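Local coordinates for protein pyrrolysyl-tRNA synthetase (Desulfitobacterium hafniense, PDB 3DSQ) that probably charges its cognate tRNA with pyrrolysine at the expense of ATP, working as a homodimeric class II aminoacyl-tRNA synthetase, at residues K82-Q87 against T173-T178. Numbering follows the deposited sequence.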
loop_
_atom_site.group_PDB
_atom_site.type_symbol
_atom_site.label_atom_id
_atom_site.label_comp_id
_atom_site.label_asym_id
_atom_site.label_seq_id
_atom_site.Cartn_x
_atom_site.Cartn_y
_atom_site.Cartn_z
ATOM N N LYS B 82 -1.236 13.922 5.464
ATOM C CA LYS B 82 -1.154 14.969 6.482
ATOM C C LYS B 82 -1.999 16.182 6.110
ATOM O O LYS B 82 -2.722 16.722 6.941
ATOM C CB LYS B 82 0.303 15.399 6.696
ATOM C CG LYS B 82 1.153 14.316 7.340
ATOM C CD LYS B 82 2.576 14.769 7.588
ATOM C CE LYS B 82 3.355 13.700 8.337
ATOM N NZ LYS B 82 4.761 14.128 8.595
ATOM N N ALA B 83 -1.920 16.599 4.853
ATOM C CA ALA B 83 -2.680 17.751 4.389
ATOM C C ALA B 83 -4.193 17.570 4.526
ATOM O O ALA B 83 -4.921 18.532 4.776
ATOM C CB ALA B 83 -2.318 18.064 2.942
ATOM N N LEU B 84 -4.671 16.341 4.372
ATOM C CA LEU B 84 -6.105 16.096 4.488
ATOM C C LEU B 84 -6.528 15.905 5.944
ATOM O O LEU B 84 -7.665 16.187 6.314
ATOM C CB LEU B 84 -6.493 14.883 3.642
ATOM C CG LEU B 84 -6.343 15.151 2.143
ATOM C CD1 LEU B 84 -6.600 13.884 1.332
ATOM C CD2 LEU B 84 -7.319 16.245 1.752
ATOM N N HIS B 85 -5.601 15.421 6.764
ATOM C CA HIS B 85 -5.860 15.230 8.185
ATOM C C HIS B 85 -6.054 16.627 8.780
ATOM O O HIS B 85 -6.875 16.830 9.677
ATOM C CB HIS B 85 -4.661 14.556 8.859
ATOM C CG HIS B 85 -4.420 13.149 8.414
ATOM N ND1 HIS B 85 -3.188 12.539 8.523
ATOM C CD2 HIS B 85 -5.255 12.220 7.889
ATOM C CE1 HIS B 85 -3.275 11.295 8.081
ATOM N NE2 HIS B 85 -4.519 11.078 7.692
ATOM N N GLN B 86 -5.294 17.586 8.256
ATOM C CA GLN B 86 -5.354 18.968 8.725
ATOM C C GLN B 86 -6.650 19.637 8.288
ATOM O O GLN B 86 -6.997 20.713 8.774
ATOM C CB GLN B 86 -4.144 19.758 8.204
ATOM C CG GLN B 86 -2.815 19.115 8.570
ATOM C CD GLN B 86 -1.610 19.993 8.263
ATOM O OE1 GLN B 86 -1.614 20.765 7.304
ATOM N NE2 GLN B 86 -0.565 19.864 9.074
ATOM N N GLN B 87 -7.369 18.993 7.373
ATOM C CA GLN B 87 -8.637 19.522 6.895
ATOM C C GLN B 87 -9.779 18.679 7.448
ATOM O O GLN B 87 -10.895 18.698 6.928
ATOM C CB GLN B 87 -8.670 19.520 5.372
ATOM C CG GLN B 87 -7.524 20.305 4.753
ATOM C CD GLN B 87 -7.617 21.798 5.024
ATOM O OE1 GLN B 87 -6.635 22.530 4.881
ATOM N NE2 GLN B 87 -8.798 22.256 5.405
ATOM N N THR B 173 -1.644 3.474 -7.527
ATOM C CA THR B 173 -2.055 4.031 -6.251
ATOM C C THR B 173 -3.078 5.124 -6.479
ATOM O O THR B 173 -2.845 6.064 -7.241
ATOM C CB THR B 173 -0.845 4.624 -5.494
ATOM O OG1 THR B 173 0.263 3.714 -5.569
ATOM C CG2 THR B 173 -1.195 4.865 -4.018
ATOM N N MET B 174 -4.214 4.991 -5.809
ATOM C CA MET B 174 -5.292 5.955 -5.911
ATOM C C MET B 174 -5.498 6.658 -4.589
ATOM O O MET B 174 -5.363 6.054 -3.522
ATOM C CB MET B 174 -6.621 5.276 -6.277
ATOM C CG MET B 174 -6.729 4.806 -7.712
ATOM S SD MET B 174 -6.640 6.162 -8.898
ATOM C CE MET B 174 -5.024 5.927 -9.458
ATOM N N LEU B 175 -5.801 7.947 -4.691
ATOM C CA LEU B 175 -6.128 8.781 -3.551
ATOM C C LEU B 175 -7.570 9.114 -3.893
ATOM O O LEU B 175 -7.857 9.555 -4.999
ATOM C CB LEU B 175 -5.311 10.077 -3.525
ATOM C CG LEU B 175 -6.001 11.253 -2.798
ATOM C CD1 LEU B 175 -6.292 10.887 -1.352
ATOM C CD2 LEU B 175 -5.127 12.504 -2.867
ATOM N N ASN B 176 -8.484 8.871 -2.972
ATOM C CA ASN B 176 -9.869 9.189 -3.251
ATOM C C ASN B 176 -10.402 9.856 -2.011
ATOM O O ASN B 176 -10.547 9.206 -0.988
ATOM C CB ASN B 176 -10.678 7.921 -3.542
ATOM C CG ASN B 176 -12.047 8.225 -4.121
ATOM O OD1 ASN B 176 -12.718 9.174 -3.708
ATOM N ND2 ASN B 176 -12.475 7.410 -5.077
ATOM N N LEU B 177 -10.663 11.158 -2.089
ATOM C CA LEU B 177 -11.198 11.857 -0.933
ATOM C C LEU B 177 -12.651 12.201 -1.176
ATOM O O LEU B 177 -13.064 12.473 -2.299
ATOM C CB LEU B 177 -10.376 13.108 -0.592
ATOM C CG LEU B 177 -9.968 14.186 -1.591
ATOM C CD1 LEU B 177 -11.092 14.524 -2.535
ATOM C CD2 LEU B 177 -9.553 15.418 -0.777
ATOM N N THR B 178 -13.429 12.188 -0.107
ATOM C CA THR B 178 -14.852 12.426 -0.236
ATOM C C THR B 178 -15.445 13.129 0.956
ATOM O O THR B 178 -14.858 13.168 2.029
ATOM C CB THR B 178 -15.608 11.097 -0.341
ATOM O OG1 THR B 178 -15.522 10.426 0.925
ATOM C CG2 THR B 178 -14.984 10.197 -1.410
#
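Leu84, with CG opposite its carbonyl carbon (chi1 -68°), meets Leu177, whose CG sits between its own backbone N and carbonyl carbon (chi1 50°), a rotamer seldom taken by leucine. In Leu84, CB already heads for the strand, and chi2 of 174° sets CD1 straight on from CA while CD2 branches to one side. Leu177 CD2 reaches both prongs of that fork. The tighter approach, Leu84 CD2 to Leu177 CD2, is 3.5 Å, closer than methyls usually pack; the other, Leu84 CD1 to Leu177 CD2, is 3.9 Å. These two side chains run nearly perpendicular to each other. Leu175 meets Leu84 at a slant and more lightly, methyl to methyl, with CD1 4.0 Å from Leu84 CD1. All three leucines are buried. The case illustrates how a helix is seated on a sheet: alternate strand residues, Leu175 and Leu177, turn toward helix 72-85, while Asn176 between them points away. Strand 171-180 is an inner strand of the mainly antiparallel sheet at the heart of the class II synthetase catalytic domain, paired with strands 150-159 and 250-256. Phe153 on the former touches all three leucines. From helix 187-201, Val198 packs on Leu175 and Met194 on Leu177, and Phe89, in the loop that follows helix 72-85, touches Leu84.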